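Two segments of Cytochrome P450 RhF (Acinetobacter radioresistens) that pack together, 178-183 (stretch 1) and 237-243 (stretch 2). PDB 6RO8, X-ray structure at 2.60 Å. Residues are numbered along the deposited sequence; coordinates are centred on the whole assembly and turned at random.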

# COMPACT_ATOMS: atom_id res chain seq x y z
N HIS A 178 -15.46 -8.16 3.86
CA HIS A 178 -16.16 -9.32 3.31
C HIS A 178 -15.20 -10.41 2.87
O HIS A 178 -15.47 -11.59 3.09
CB HIS A 178 -17.05 -8.88 2.15
CG HIS A 178 -18.03 -9.91 1.72
ND1 HIS A 178 -19.12 -10.26 2.50
CD2 HIS A 178 -18.10 -10.68 0.61
CE1 HIS A 178 -19.81 -11.21 1.88
NE2 HIS A 178 -19.21 -11.48 0.73
N PHE A 179 -14.09 -10.04 2.24
CA PHE A 179 -13.08 -11.02 1.89
C PHE A 179 -12.54 -11.73 3.13
O PHE A 179 -12.44 -12.96 3.17
CB PHE A 179 -11.95 -10.35 1.11
CG PHE A 179 -10.84 -11.29 0.72
CD1 PHE A 179 -11.03 -12.20 -0.32
CD2 PHE A 179 -9.62 -11.24 1.36
CE1 PHE A 179 -9.99 -13.06 -0.70
CE2 PHE A 179 -8.60 -12.09 1.00
CZ PHE A 179 -8.78 -13.01 -0.03
N LEU A 180 -12.15 -10.96 4.15
CA LEU A 180 -11.85 -11.54 5.45
C LEU A 180 -13.16 -12.03 6.06
O LEU A 180 -14.24 -11.84 5.51
CB LEU A 180 -11.16 -10.50 6.33
CG LEU A 180 -9.96 -9.82 5.65
CD1 LEU A 180 -9.52 -8.55 6.37
CD2 LEU A 180 -8.80 -10.78 5.54
N GLY A 181 -13.08 -12.69 7.18
CA GLY A 181 -14.40 -13.07 7.67
C GLY A 181 -14.96 -12.12 8.71
O GLY A 181 -15.57 -12.55 9.69
N VAL A 182 -14.77 -10.82 8.50
CA VAL A 182 -14.81 -9.83 9.58
C VAL A 182 -16.10 -9.04 9.48
O VAL A 182 -16.35 -8.39 8.45
CB VAL A 182 -13.59 -8.90 9.53
CG1 VAL A 182 -13.74 -7.78 10.54
CG2 VAL A 182 -12.30 -9.69 9.78
N PRO A 183 -16.93 -9.02 10.53
CA PRO A 183 -18.24 -8.35 10.45
C PRO A 183 -18.09 -6.83 10.43
O PRO A 183 -17.41 -6.25 11.27
CB PRO A 183 -18.96 -8.81 11.72
CG PRO A 183 -18.11 -9.87 12.32
CD PRO A 183 -16.71 -9.64 11.85
N GLY A 237 -17.64 -19.98 9.95
CA GLY A 237 -17.36 -18.79 9.18
C GLY A 237 -16.64 -19.07 7.88
O GLY A 237 -15.88 -20.03 7.74
N LYS A 238 -16.90 -18.22 6.90
CA LYS A 238 -16.12 -18.17 5.68
C LYS A 238 -15.47 -16.80 5.57
O LYS A 238 -16.06 -15.78 5.94
CB LYS A 238 -16.99 -18.49 4.45
CG LYS A 238 -16.21 -18.54 3.11
CD LYS A 238 -17.10 -18.91 1.90
CE LYS A 238 -16.31 -18.92 0.57
NZ LYS A 238 -17.21 -19.30 -0.60
N GLY A 239 -14.24 -16.79 5.07
CA GLY A 239 -13.44 -15.59 4.88
C GLY A 239 -11.99 -15.96 5.12
O GLY A 239 -11.67 -16.96 5.76
N TRP A 240 -11.09 -15.13 4.61
CA TRP A 240 -9.68 -15.47 4.70
C TRP A 240 -9.21 -15.63 6.14
O TRP A 240 -8.39 -16.51 6.45
CB TRP A 240 -8.85 -14.41 4.00
CG TRP A 240 -7.48 -14.87 3.72
CD1 TRP A 240 -7.08 -16.16 3.47
CD2 TRP A 240 -6.32 -14.06 3.63
NE1 TRP A 240 -5.72 -16.19 3.23
CE2 TRP A 240 -5.23 -14.91 3.33
CE3 TRP A 240 -6.09 -12.69 3.78
CZ2 TRP A 240 -3.94 -14.43 3.17
CZ3 TRP A 240 -4.80 -12.22 3.64
CH2 TRP A 240 -3.75 -13.08 3.33
N MET A 241 -9.72 -14.80 7.06
CA MET A 241 -9.29 -14.94 8.45
C MET A 241 -9.77 -16.26 9.05
O MET A 241 -9.05 -16.89 9.83
CB MET A 241 -9.78 -13.74 9.27
CG MET A 241 -8.99 -12.46 9.04
SD MET A 241 -7.21 -12.72 9.21
CE MET A 241 -7.10 -13.49 10.83
N TYR A 242 -10.98 -16.70 8.68
CA TYR A 242 -11.44 -18.02 9.09
C TYR A 242 -10.54 -19.12 8.54
O TYR A 242 -10.35 -20.16 9.19
CB TYR A 242 -12.87 -18.27 8.63
CG TYR A 242 -13.88 -17.49 9.43
CD1 TYR A 242 -14.12 -17.79 10.78
CD2 TYR A 242 -14.58 -16.45 8.84
CE1 TYR A 242 -15.05 -17.06 11.52
CE2 TYR A 242 -15.51 -15.72 9.57
CZ TYR A 242 -15.74 -16.02 10.90
OH TYR A 242 -16.66 -15.28 11.59
N ASP A 243 -9.97 -18.92 7.35
CA ASP A 243 -9.02 -19.90 6.84
C ASP A 243 -7.80 -19.98 7.75
O ASP A 243 -7.37 -21.08 8.14
CB ASP A 243 -8.61 -19.54 5.41
CG ASP A 243 -9.77 -19.59 4.45
OD1 ASP A 243 -10.73 -20.34 4.70
OD2 ASP A 243 -9.72 -18.85 3.45

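Two glycines meet backbone to backbone at the centre of this contact: the CA atoms of Gly-181 and Gly-239 lie 3.9 Å apart. A CB built in ideal geometry on Gly-239 would fall 2.4 Å from Gly-181 CA and 2.5 Å from Leu-180 C; one built on Gly-181 would fall 2.1 Å from Tyr-242 CD2. Gly-239 is constrained twice over, since at its phi/psi of 146/161° a CB would also be jammed against the carbonyl oxygen of Lys-238, which by itself calls for glycine.

The pairing occurs where one helix has just ended and another is about to begin. Leu-180 is the first residue to leave helical phi/psi in stretch 1, and Gly-239 occupies the N-cap position in stretch 2. A single hydrogen bond joins the two segments across this junction, from Trp-240 N to Phe-179 O (2.9 Å, N-H...O angle 162°). It uses an amide in the first turn of the new helix, where backbone NH groups lack the i-4 carbonyl partners available further along. The turn's own helical bonding is represented by Asp-243 N to Gly-239 O, at 3.0 Å. Phe-179 O also lies 3.3 Å from Gly-239 CA, so the carbonyl sits close against the glycine as well as bonding to the next residue.

Apolar side chains pack beside this backbone junction. Phe-179 and Trp-240 are both buried; Phe-179 CE2 comes within 3.8 Å of Trp-240 CE3, and the phenyl ring meets the five-membered ring of the indole obliquely, with centroids 5.6 Å apart and planes at 47°. The CA-to-CB bond of Phe-179 points sideways, but the end of its side chain (chi1 179°, t) comes nearer to stretch 2. Leu-180 touches two successive helical residues with one methyl: its CD2 lies 3.8 Å from Trp-240 CE3, at the edge of the indole and near its plane, and 3.9 Å from Met-241 CG. Met-241 starts toward stretch 1 but its end leads away, so CG makes the approach; Val-182 CG2 adds a looser contact to that same atom at 4.4 Å.

Tyr-242 covers Gly-181 from the helix. Its CB leaves sideways, yet the ring comes nearer, placing Tyr-242 CE2 3.2 Å from Gly-181 O in an oblique approach. Gly-181 CA also lies 3.6 Å from Lys-238 O, while the CA-to-CB bond of Lys-238 points away, and its side chain is extended, t at all four chi angles.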